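Local coordinates for glyoxalase-like domain protein (Staphylococcus aureus, PDB 3P8A), which is of unknown function but belongs to the glyoxalase-like VOC family, whose members commonly bind small ligands or metal ions within curved beta sheets, at residues A95-I98 and V99-Y103; D116-A119 and V120-L124; I154-Q157 and D158-I162; E218-D221 and H222-D225. One frame throughout, in Å; residues are numbered along the deposited sequence.

Interaction 1 (A95-I98 and V99-Y103)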
loop_
_atom_site.group_PDB
_atom_site.type_symbol
_atom_site.label_atom_id
_atom_site.label_comp_id
_atom_site.label_asym_id
_atom_site.label_seq_id
_atom_site.Cartn_x
_atom_site.Cartn_y
_atom_site.Cartn_z
ATOM N N ALA A 95 -3.548 -0.184 9.883
ATOM C CA ALA A 95 -2.839 -0.815 11.009
ATOM C C ALA A 95 -3.542 -2.036 11.616
ATOM O O ALA A 95 -2.900 -3.031 11.908
ATOM C CB ALA A 95 -2.544 0.220 12.087
ATOM N N THR A 96 -4.858 -1.955 11.795
ATOM C CA THR A 96 -5.692 -2.981 12.393
ATOM C C THR A 96 -5.816 -4.231 11.528
ATOM O O THR A 96 -6.235 -5.278 12.036
ATOM C CB THR A 96 -7.039 -2.386 12.887
ATOM O OG1 THR A 96 -7.698 -1.749 11.803
ATOM C CG2 THR A 96 -6.870 -1.350 14.013
ATOM N N GLN A 97 -5.400 -4.155 10.231
ATOM C CA GLN A 97 -5.368 -5.304 9.312
ATOM C C GLN A 97 -4.445 -6.363 9.875
ATOM O O GLN A 97 -4.705 -7.549 9.664
ATOM C CB GLN A 97 -4.849 -4.919 7.911
ATOM C CG GLN A 97 -5.834 -4.124 7.092
ATOM C CD GLN A 97 -5.343 -3.976 5.676
ATOM O OE1 GLN A 97 -5.083 -4.961 4.969
ATOM N NE2 GLN A 97 -5.237 -2.748 5.219
ATOM N N ILE A 98 -3.397 -5.936 10.628
ATOM C CA ILE A 98 -2.415 -6.822 11.314
ATOM C C ILE A 98 -3.196 -7.794 12.220
ATOM O O ILE A 98 -2.992 -9.008 12.143
ATOM C CB ILE A 98 -1.328 -6.023 12.105
ATOM C CG1 ILE A 98 -0.435 -5.200 11.161
ATOM C CG2 ILE A 98 -0.434 -6.970 12.960
ATOM C CD1 ILE A 98 0.547 -4.184 11.904
ATOM N N VAL A 99 -4.146 -7.255 13.003
ATOM C CA VAL A 99 -4.995 -8.045 13.918
ATOM C C VAL A 99 -6.011 -8.901 13.155
ATOM O O VAL A 99 -6.106 -10.111 13.367
ATOM C CB VAL A 99 -5.709 -7.135 14.975
ATOM C CG1 VAL A 99 -6.649 -7.961 15.872
ATOM C CG2 VAL A 99 -4.684 -6.400 15.827
ATOM N N GLN A 100 -6.785 -8.255 12.286
ATOM C CA GLN A 100 -7.856 -8.873 11.498
ATOM C C GLN A 100 -7.363 -10.007 10.600
ATOM O O GLN A 100 -8.098 -10.981 10.371
ATOM C CB GLN A 100 -8.586 -7.803 10.699
ATOM C CG GLN A 100 -9.502 -6.988 11.606
ATOM C CD GLN A 100 -9.758 -5.602 11.128
ATOM O OE1 GLN A 100 -9.285 -5.170 10.065
ATOM N NE2 GLN A 100 -10.531 -4.878 11.925
ATOM N N GLU A 101 -6.103 -9.898 10.127
ATOM C CA GLU A 101 -5.479 -10.929 9.321
ATOM C C GLU A 101 -4.609 -11.893 10.150
ATOM O O GLU A 101 -3.696 -12.519 9.628
ATOM C CB GLU A 101 -4.788 -10.347 8.092
ATOM C CG GLU A 101 -5.770 -9.611 7.200
ATOM C CD GLU A 101 -5.185 -8.665 6.171
ATOM O OE1 GLU A 101 -4.115 -8.982 5.602
ATOM O OE2 GLU A 101 -5.828 -7.625 5.901
ATOM N N LYS A 102 -4.965 -12.052 11.448
ATOM C CA LYS A 102 -4.418 -12.997 12.427
ATOM C C LYS A 102 -2.900 -12.946 12.580
ATOM O O LYS A 102 -2.285 -13.999 12.812
ATOM C CB LYS A 102 -4.894 -14.451 12.121
ATOM C CG LYS A 102 -6.397 -14.592 11.777
ATOM C CD LYS A 102 -6.762 -15.999 11.356
ATOM C CE LYS A 102 -8.170 -16.060 10.851
ATOM N NZ LYS A 102 -8.263 -15.764 9.404
ATOM N N TYR A 103 -2.288 -11.733 12.466
ATOM C CA TYR A 103 -0.832 -11.541 12.633
ATOM C C TYR A 103 0.015 -12.324 11.615
ATOM O O TYR A 103 1.179 -12.624 11.876
ATOM C CB TYR A 103 -0.386 -11.790 14.102
ATOM C CG TYR A 103 -0.964 -10.797 15.090
ATOM C CD1 TYR A 103 -0.271 -9.639 15.429
ATOM C CD2 TYR A 103 -2.177 -11.039 15.723
ATOM C CE1 TYR A 103 -0.802 -8.712 16.326
ATOM C CE2 TYR A 103 -2.721 -10.118 16.622
ATOM C CZ TYR A 103 -2.026 -8.957 16.923
ATOM O OH TYR A 103 -2.510 -8.063 17.845
#
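Tyr103 N donates to Ile98 O across 2.8 Å, nearly in line with the carbonyl bond, and this bond pulls the chain back over the end of the short helix 97-100. Two residues earlier, Thr96 O accepts from Gln100 N at 3.0 Å with an almost straight N-H (176°), the donor in the carbonyl plane; Val99 N adds a weak second bond to the same oxygen. Gln97 O takes Glu101 N at 2.8 Å. Three successive carbonyls are thus satisfied within the turn, and Lys102 N closes on Val99 O at 3.0 Å. The pair of bonds from Tyr103 N to Ile98 O and from Lys102 N to Val99 O is the Schellman motif, with Lys102, at positive phi, as its C-prime residue. The reversal lays the Tyr103 ring across Ile98 at about a right angle: CG2 of Ile98 meets CD1 of Tyr103 at 3.6 Å, while Ile98 O sits over one face, displaced toward the rim. A chi1 of -65° sets CG1 of Ile98 beside the backbone N and leaves CG2 anti to it, the methyl presented to the ring. The side chains of Gln97 and Glu101 run alongside each other, Glu101 OE2 coming within 3.5 Å of Gln97 CB, and Glu101 OE1 forms a salt bridge with Lys108. Thr96 and Gln100 are likewise parallel neighbours, but their polar ends are satisfied by a shared outside acceptor: Thr96 OG1 and Gln100 NE2 both bond to Gly90 O.

Interaction 2 (D116-A119 and V120-L124)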
loop_
_atom_site.group_PDB
_atom_site.type_symbol
_atom_site.label_atom_id
_atom_site.label_comp_id
_atom_site.label_asym_id
_atom_site.label_seq_id
_atom_site.Cartn_x
_atom_site.Cartn_y
_atom_site.Cartn_z
ATOM N N ASP A 116 -6.400 15.768 -3.770
ATOM C CA ASP A 116 -7.729 16.191 -3.348
ATOM C C ASP A 116 -8.559 15.030 -2.796
ATOM O O ASP A 116 -9.388 14.456 -3.510
ATOM C CB ASP A 116 -8.455 16.954 -4.485
ATOM C CG ASP A 116 -9.614 17.847 -4.043
ATOM O OD1 ASP A 116 -9.949 17.848 -2.826
ATOM O OD2 ASP A 116 -10.185 18.547 -4.909
ATOM N N ILE A 117 -8.363 14.717 -1.506
ATOM C CA ILE A 117 -9.061 13.614 -0.847
ATOM C C ILE A 117 -10.584 13.855 -0.673
ATOM O O ILE A 117 -11.350 12.886 -0.636
ATOM C CB ILE A 117 -8.334 13.179 0.451
ATOM C CG1 ILE A 117 -8.603 11.697 0.792
ATOM C CG2 ILE A 117 -8.649 14.122 1.619
ATOM C CD1 ILE A 117 -7.487 11.014 1.574
ATOM N N GLU A 118 -11.004 15.142 -0.576
ATOM C CA GLU A 118 -12.413 15.521 -0.449
ATOM C C GLU A 118 -13.181 15.273 -1.739
ATOM O O GLU A 118 -14.323 14.842 -1.666
ATOM C CB GLU A 118 -12.570 16.977 0.030
ATOM C CG GLU A 118 -12.606 17.102 1.546
ATOM C CD GLU A 118 -13.801 16.443 2.211
ATOM O OE1 GLU A 118 -14.953 16.818 1.887
ATOM O OE2 GLU A 118 -13.583 15.545 3.055
ATOM N N ALA A 119 -12.548 15.537 -2.906
ATOM C CA ALA A 119 -13.073 15.271 -4.248
ATOM C C ALA A 119 -13.197 13.760 -4.451
ATOM O O ALA A 119 -14.150 13.309 -5.086
ATOM C CB ALA A 119 -12.150 15.850 -5.302
ATOM N N VAL A 120 -12.237 12.980 -3.909
ATOM C CA VAL A 120 -12.296 11.523 -3.958
ATOM C C VAL A 120 -13.472 11.067 -3.123
ATOM O O VAL A 120 -14.269 10.275 -3.618
ATOM C CB VAL A 120 -10.958 10.815 -3.573
ATOM C CG1 VAL A 120 -11.163 9.325 -3.337
ATOM C CG2 VAL A 120 -9.925 11.018 -4.661
ATOM N N LYS A 121 -13.616 11.593 -1.889
ATOM C CA LYS A 121 -14.721 11.243 -1.005
ATOM C C LYS A 121 -16.083 11.555 -1.667
ATOM O O LYS A 121 -16.972 10.706 -1.653
ATOM C CB LYS A 121 -14.578 11.933 0.358
ATOM C CG LYS A 121 -15.717 11.608 1.313
ATOM C CD LYS A 121 -15.628 12.367 2.597
ATOM C CE LYS A 121 -16.781 11.994 3.492
ATOM N NZ LYS A 121 -16.531 12.389 4.899
ATOM N N ASN A 122 -16.209 12.735 -2.272
ATOM C CA ASN A 122 -17.440 13.153 -2.947
ATOM C C ASN A 122 -17.756 12.260 -4.147
ATOM O O ASN A 122 -18.909 11.888 -4.310
ATOM C CB ASN A 122 -17.390 14.644 -3.354
ATOM C CG ASN A 122 -17.281 15.607 -2.196
ATOM O OD1 ASN A 122 -17.735 15.334 -1.073
ATOM N ND2 ASN A 122 -16.627 16.738 -2.438
ATOM N N LYS A 123 -16.729 11.870 -4.942
ATOM C CA LYS A 123 -16.905 11.008 -6.099
ATOM C C LYS A 123 -17.381 9.616 -5.676
ATOM O O LYS A 123 -18.273 9.051 -6.321
ATOM C CB LYS A 123 -15.614 10.937 -6.943
ATOM C CG LYS A 123 -15.710 10.125 -8.243
ATOM C CD LYS A 123 -15.151 8.715 -8.060
ATOM C CE LYS A 123 -15.098 7.905 -9.333
ATOM N NZ LYS A 123 -14.906 6.469 -9.024
ATOM N N LEU A 124 -16.785 9.056 -4.607
ATOM C CA LEU A 124 -17.180 7.721 -4.150
ATOM C C LEU A 124 -18.574 7.768 -3.548
ATOM O O LEU A 124 -19.393 6.895 -3.835
ATOM C CB LEU A 124 -16.156 7.127 -3.170
ATOM C CG LEU A 124 -14.767 6.789 -3.716
ATOM C CD1 LEU A 124 -13.835 6.434 -2.578
ATOM C CD2 LEU A 124 -14.818 5.620 -4.707
#
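Bent at chi2 (-65°), the Glu118 chain folds forward along the helix, toward Lys121, which, with CG opposite its own backbone N (chi1 179°), runs out fully extended beside it. The two point the same way, and Glu118 OE2 lies 3.8 Å from Lys121 CD, against the aliphatic shaft of the lysine. The charged atoms stay apart, with 4.7 Å between OE2 and Lys121 NZ, which instead gives its hydrogen bond to Gly133 O. One turn on from Glu118, Asn122 folds its amide over the backbone, bringing CG to 3.1 Å from Glu118 O, a carbonyl that already accepts from Asn122 N at 2.9 Å. This is the first part of helix 117-125, with Asp116 at the N-cap: its OD1 accepts a weak capping bond from Ala119 N at 3.5 Å, and its carbonyl O takes Val120 N at 3.2 Å. On the inward side, Ile117, Val120 and Leu124 pack on Phe167 of strand 166-170. Two carboxylates thus stand in the opening turn, where the helix dipole would probably favour negative charge, whereas the Glu118-Lys121 attraction is likely to act through space, without a direct ion pair.

Interaction 3 (I154-Q157 and D158-I162)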
loop_
_atom_site.group_PDB
_atom_site.type_symbol
_atom_site.label_atom_id
_atom_site.label_comp_id
_atom_site.label_asym_id
_atom_site.label_seq_id
_atom_site.Cartn_x
_atom_site.Cartn_y
_atom_site.Cartn_z
ATOM N N ILE A 154 -12.371 2.794 1.838
ATOM C CA ILE A 154 -13.588 2.280 1.225
ATOM C C ILE A 154 -14.160 1.230 2.168
ATOM O O ILE A 154 -13.438 0.350 2.625
ATOM C CB ILE A 154 -13.303 1.709 -0.182
ATOM C CG1 ILE A 154 -12.940 2.850 -1.154
ATOM C CG2 ILE A 154 -14.506 0.873 -0.696
ATOM C CD1 ILE A 154 -12.306 2.384 -2.431
HETATM N N MSE A 155 -15.461 1.322 2.472
HETATM C CA MSE A 155 -16.122 0.319 3.294
HETATM C C MSE A 155 -17.158 -0.461 2.451
HETATM O O MSE A 155 -18.329 -0.071 2.346
HETATM C CB MSE A 155 -16.731 0.940 4.547
HETATM C CG MSE A 155 -16.829 -0.039 5.674
HETATM SE SE MSE A 155 -18.483 0.219 6.588
HETATM C CE MSE A 155 -19.557 -1.001 5.481
ATOM N N ASN A 156 -16.699 -1.534 1.813
ATOM C CA ASN A 156 -17.549 -2.363 0.969
ATOM C C ASN A 156 -18.547 -3.174 1.799
ATOM O O ASN A 156 -18.135 -3.938 2.676
ATOM C CB ASN A 156 -16.708 -3.258 0.054
ATOM C CG ASN A 156 -17.471 -3.965 -1.045
ATOM O OD1 ASN A 156 -16.986 -4.934 -1.628
ATOM N ND2 ASN A 156 -18.670 -3.502 -1.366
ATOM N N GLN A 157 -19.865 -2.971 1.524
ATOM C CA GLN A 157 -20.989 -3.641 2.195
ATOM C C GLN A 157 -21.087 -5.104 1.761
ATOM O O GLN A 157 -21.577 -5.946 2.521
ATOM C CB GLN A 157 -22.308 -2.906 1.925
ATOM C CG GLN A 157 -23.042 -2.465 3.201
ATOM C CD GLN A 157 -22.627 -1.104 3.726
ATOM O OE1 GLN A 157 -22.073 -0.258 3.008
ATOM N NE2 GLN A 157 -22.925 -0.847 4.993
ATOM N N ASP A 158 -20.613 -5.398 0.540
ATOM C CA ASP A 158 -20.546 -6.740 -0.011
ATOM C C ASP A 158 -19.181 -7.340 0.418
ATOM O O ASP A 158 -18.402 -6.684 1.121
ATOM C CB ASP A 158 -20.703 -6.677 -1.551
ATOM C CG ASP A 158 -21.575 -7.729 -2.228
ATOM O OD1 ASP A 158 -21.045 -8.474 -3.093
ATOM O OD2 ASP A 158 -22.811 -7.748 -1.968
ATOM N N ASP A 159 -18.914 -8.589 -0.000
ATOM C CA ASP A 159 -17.690 -9.303 0.331
ATOM C C ASP A 159 -16.463 -8.757 -0.407
ATOM O O ASP A 159 -16.544 -8.399 -1.590
ATOM C CB ASP A 159 -17.833 -10.802 0.003
ATOM C CG ASP A 159 -18.846 -11.572 0.828
ATOM O OD1 ASP A 159 -19.049 -11.217 2.014
ATOM O OD2 ASP A 159 -19.388 -12.566 0.314
ATOM N N ASP A 160 -15.320 -8.739 0.295
ATOM C CA ASP A 160 -14.033 -8.360 -0.267
ATOM C C ASP A 160 -13.113 -9.540 -0.127
ATOM O O ASP A 160 -12.836 -9.957 0.996
ATOM C CB ASP A 160 -13.392 -7.156 0.479
ATOM C CG ASP A 160 -14.065 -5.817 0.281
ATOM O OD1 ASP A 160 -14.256 -5.412 -0.893
ATOM O OD2 ASP A 160 -14.343 -5.138 1.300
ATOM N N GLU A 161 -12.624 -10.092 -1.245
ATOM C CA GLU A 161 -11.601 -11.119 -1.142
ATOM C C GLU A 161 -10.300 -10.402 -0.747
ATOM O O GLU A 161 -9.519 -10.899 0.062
ATOM C CB GLU A 161 -11.383 -11.848 -2.491
ATOM C CG GLU A 161 -12.472 -12.845 -2.831
ATOM C CD GLU A 161 -12.565 -14.066 -1.946
ATOM O OE1 GLU A 161 -11.563 -14.398 -1.267
ATOM O OE2 GLU A 161 -13.652 -14.690 -1.935
ATOM N N ILE A 162 -10.117 -9.205 -1.305
ATOM C CA ILE A 162 -8.922 -8.372 -1.170
ATOM C C ILE A 162 -9.239 -7.123 -0.407
ATOM O O ILE A 162 -10.218 -6.448 -0.724
ATOM C CB ILE A 162 -8.395 -8.029 -2.618
ATOM C CG1 ILE A 162 -8.017 -9.281 -3.396
ATOM C CG2 ILE A 162 -7.259 -7.005 -2.615
ATOM C CD1 ILE A 162 -7.009 -10.242 -2.658
#
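Asn156 and Asp160 meet where the chain bends round after strand 147-155, and the conformation of Asn156 largely sets the contact. Its CB bond points toward 158-162, and CG stands anti to the backbone N (chi1 -169°), so that the side chain reaches into the concave side of the turn. Asp160 comes from the other limb: with CG beside its backbone N (chi1 -70°), the carboxylate swings back toward Asn156. Both of its oxygens lie close to the Asn156 methylene, OD2 at 3.3 Å and OD1 at 3.4 Å from CB. Amide and carboxylate planes are turned 50° against each other, and the two side chains cross at a slant. Between these limbs the Asp158 backbone closes the bend, its O lying 3.6 Å from Asn156 CG. The Asp158 side chain starts out alongside the amide, pointing the same way, then carries its carboxylate outward. Gln157 takes another course: its CB bond is directed away from 158-162, though CB itself still lies 3.3 Å from Asp158 N, and the poorly ordered chain bends at chi2 to reach Glu130. The bend lies at the surface, with the Asp160 carboxylate close against Asn156. Asn156 touches Asn207 and Asp160 touches Trp211, both on helix 201-212, while selenomethionine Met155 keeps its backbone paired with Glu130 of strand 130-139; the loop thus leaves the first sheet beside that helix and leads on to strand 166-170.

Interaction 4 (E218-D221 and H222-D225)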
loop_
_atom_site.group_PDB
_atom_site.type_symbol
_atom_site.label_atom_id
_atom_site.label_comp_id
_atom_site.label_asym_id
_atom_site.label_seq_id
_atom_site.Cartn_x
_atom_site.Cartn_y
_atom_site.Cartn_z
ATOM N N GLU A 218 -5.170 -6.041 -19.932
ATOM C CA GLU A 218 -5.135 -7.408 -20.410
ATOM C C GLU A 218 -6.125 -8.238 -19.643
ATOM O O GLU A 218 -6.305 -8.040 -18.452
ATOM C CB GLU A 218 -3.703 -7.980 -20.245
ATOM C CG GLU A 218 -3.565 -9.509 -20.357
ATOM C CD GLU A 218 -3.699 -10.085 -21.749
ATOM O OE1 GLU A 218 -3.572 -9.299 -22.713
ATOM O OE2 GLU A 218 -3.891 -11.318 -21.888
ATOM N N GLU A 219 -6.771 -9.178 -20.344
ATOM C CA GLU A 219 -7.724 -10.095 -19.760
ATOM C C GLU A 219 -7.504 -11.468 -20.394
ATOM O O GLU A 219 -7.475 -11.578 -21.627
ATOM C CB GLU A 219 -9.144 -9.583 -20.037
ATOM C CG GLU A 219 -10.238 -10.616 -19.788
ATOM C CD GLU A 219 -10.438 -11.116 -18.373
ATOM O OE1 GLU A 219 -10.939 -12.254 -18.235
ATOM O OE2 GLU A 219 -10.190 -10.351 -17.411
ATOM N N ASN A 220 -7.341 -12.506 -19.556
ATOM C CA ASN A 220 -7.172 -13.889 -20.029
ATOM C C ASN A 220 -7.689 -14.886 -18.978
ATOM O O ASN A 220 -8.273 -14.452 -17.987
ATOM C CB ASN A 220 -5.735 -14.158 -20.484
ATOM C CG ASN A 220 -4.707 -13.970 -19.406
ATOM O OD1 ASN A 220 -4.657 -14.728 -18.452
ATOM N ND2 ASN A 220 -3.855 -12.967 -19.553
ATOM N N ASP A 221 -7.504 -16.194 -19.194
ATOM C CA ASP A 221 -8.034 -17.223 -18.281
ATOM C C ASP A 221 -7.362 -17.296 -16.929
ATOM O O ASP A 221 -7.874 -17.975 -16.044
ATOM C CB ASP A 221 -8.027 -18.614 -18.939
ATOM C CG ASP A 221 -9.091 -18.803 -20.001
ATOM O OD1 ASP A 221 -10.006 -17.932 -20.104
ATOM O OD2 ASP A 221 -9.024 -19.805 -20.721
ATOM N N HIS A 222 -6.219 -16.613 -16.774
ATOM C CA HIS A 222 -5.423 -16.654 -15.548
ATOM C C HIS A 222 -5.360 -15.332 -14.813
ATOM O O HIS A 222 -5.418 -15.332 -13.594
ATOM C CB HIS A 222 -3.994 -17.169 -15.836
ATOM C CG HIS A 222 -3.885 -18.614 -16.247
ATOM N ND1 HIS A 222 -2.648 -19.236 -16.371
ATOM C CD2 HIS A 222 -4.856 -19.526 -16.528
ATOM C CE1 HIS A 222 -2.907 -20.483 -16.735
ATOM N NE2 HIS A 222 -4.217 -20.701 -16.853
ATOM N N TYR A 223 -5.186 -14.207 -15.537
ATOM C CA TYR A 223 -5.051 -12.902 -14.913
ATOM C C TYR A 223 -5.690 -11.764 -15.702
ATOM O O TYR A 223 -6.010 -11.908 -16.898
ATOM C CB TYR A 223 -3.549 -12.586 -14.623
ATOM C CG TYR A 223 -2.678 -12.401 -15.844
ATOM C CD1 TYR A 223 -2.573 -11.156 -16.472
ATOM C CD2 TYR A 223 -1.926 -13.456 -16.355
ATOM C CE1 TYR A 223 -1.802 -10.990 -17.614
ATOM C CE2 TYR A 223 -1.151 -13.298 -17.496
ATOM C CZ TYR A 223 -1.065 -12.053 -18.100
ATOM O OH TYR A 223 -0.293 -11.882 -19.217
ATOM N N THR A 224 -5.869 -10.625 -14.997
ATOM C CA THR A 224 -6.320 -9.342 -15.528
ATOM C C THR A 224 -5.311 -8.263 -15.099
ATOM O O THR A 224 -5.011 -8.153 -13.903
ATOM C CB THR A 224 -7.685 -8.995 -14.952
ATOM O OG1 THR A 224 -8.580 -10.042 -15.279
ATOM C CG2 THR A 224 -8.227 -7.640 -15.466
ATOM N N ASP A 225 -4.811 -7.460 -16.062
ATOM C CA ASP A 225 -3.915 -6.343 -15.748
ATOM C C ASP A 225 -4.717 -5.056 -15.770
ATOM O O ASP A 225 -5.489 -4.807 -16.702
ATOM C CB ASP A 225 -2.759 -6.244 -16.732
ATOM C CG ASP A 225 -1.724 -7.319 -16.537
ATOM O OD1 ASP A 225 -1.670 -7.893 -15.431
ATOM O OD2 ASP A 225 -0.981 -7.598 -17.495
#
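The Tyr223 ring carries the Asn220 amide on one face, with ND2 3.2 Å above the plane of Tyr223 and over its centre. Amide and ring stand almost perpendicular, 87° apart, and CG of Glu218 approaches CE1 of Tyr223 obliquely at 3.6 Å. Round the His222 ring, the backbone carbon of Asp221 lies at the edge, near its plane. Asn220 can serve so many partners because its CG sits between the backbone N and the carbonyl carbon (chi1 60°), which turns the amide in over the turn. OD1 of Asn220 then accepts twice: His222 N at 3.0 Å lies in the carbonyl plane on a lone pair, making an Asx turn, whereas Tyr223 N, also at 3.0 Å, comes from above that plane. At its other end ND2 of Asn220 gives a straight bond, 2.9 Å, to the anti lone pair of Glu218 OE2, which fixes the rotation of the amide. Asn220 N closes the loop onto Tyr223 O at 3.0 Å. Beyond it, Glu219 and Thr224 form a non-hydrogen-bonded pair spanned by their side chains, Thr224 OG1 donating to Glu219 OE2 over 2.7 Å, and Glu218 and Asp225 a hydrogen-bonded one, with Asp225 N to Glu218 O at 2.9 Å. Arg201 of helix 201-212 reaches Thr224 OG1 and Asn220 O. The whole is a beta hairpin at the margin of the second sheet: strand 215-219 is outermost within the chain, and strand 223-227 pairs inward with 234-239, whose Arg236 bridges to Asp225 and makes a cation-pi contact with Tyr223.

The four local contacts follow one another along the chain, from a helix end through a helix start and a loop bend to a hairpin tip. Interactions 1 to 3 belong to the part built round the eight-stranded sheet, interaction 4 to the seven-stranded one. Interactions 2 and 3 touch, Leu124 CD1 packing 4.0 Å from Ile154 CG1, although their centres lie 19 Å apart. Interactions 1 and 3 stand about 7 Å apart at nearest atoms, and interaction 4 lies at least 11 Å from any other. Helix 201-212 links interactions 3 and 4, meeting the bend at Asn207 and Trp211 and the hairpin through Arg201, and so lies between the loop leaving the first sheet and the edge hairpin of the second.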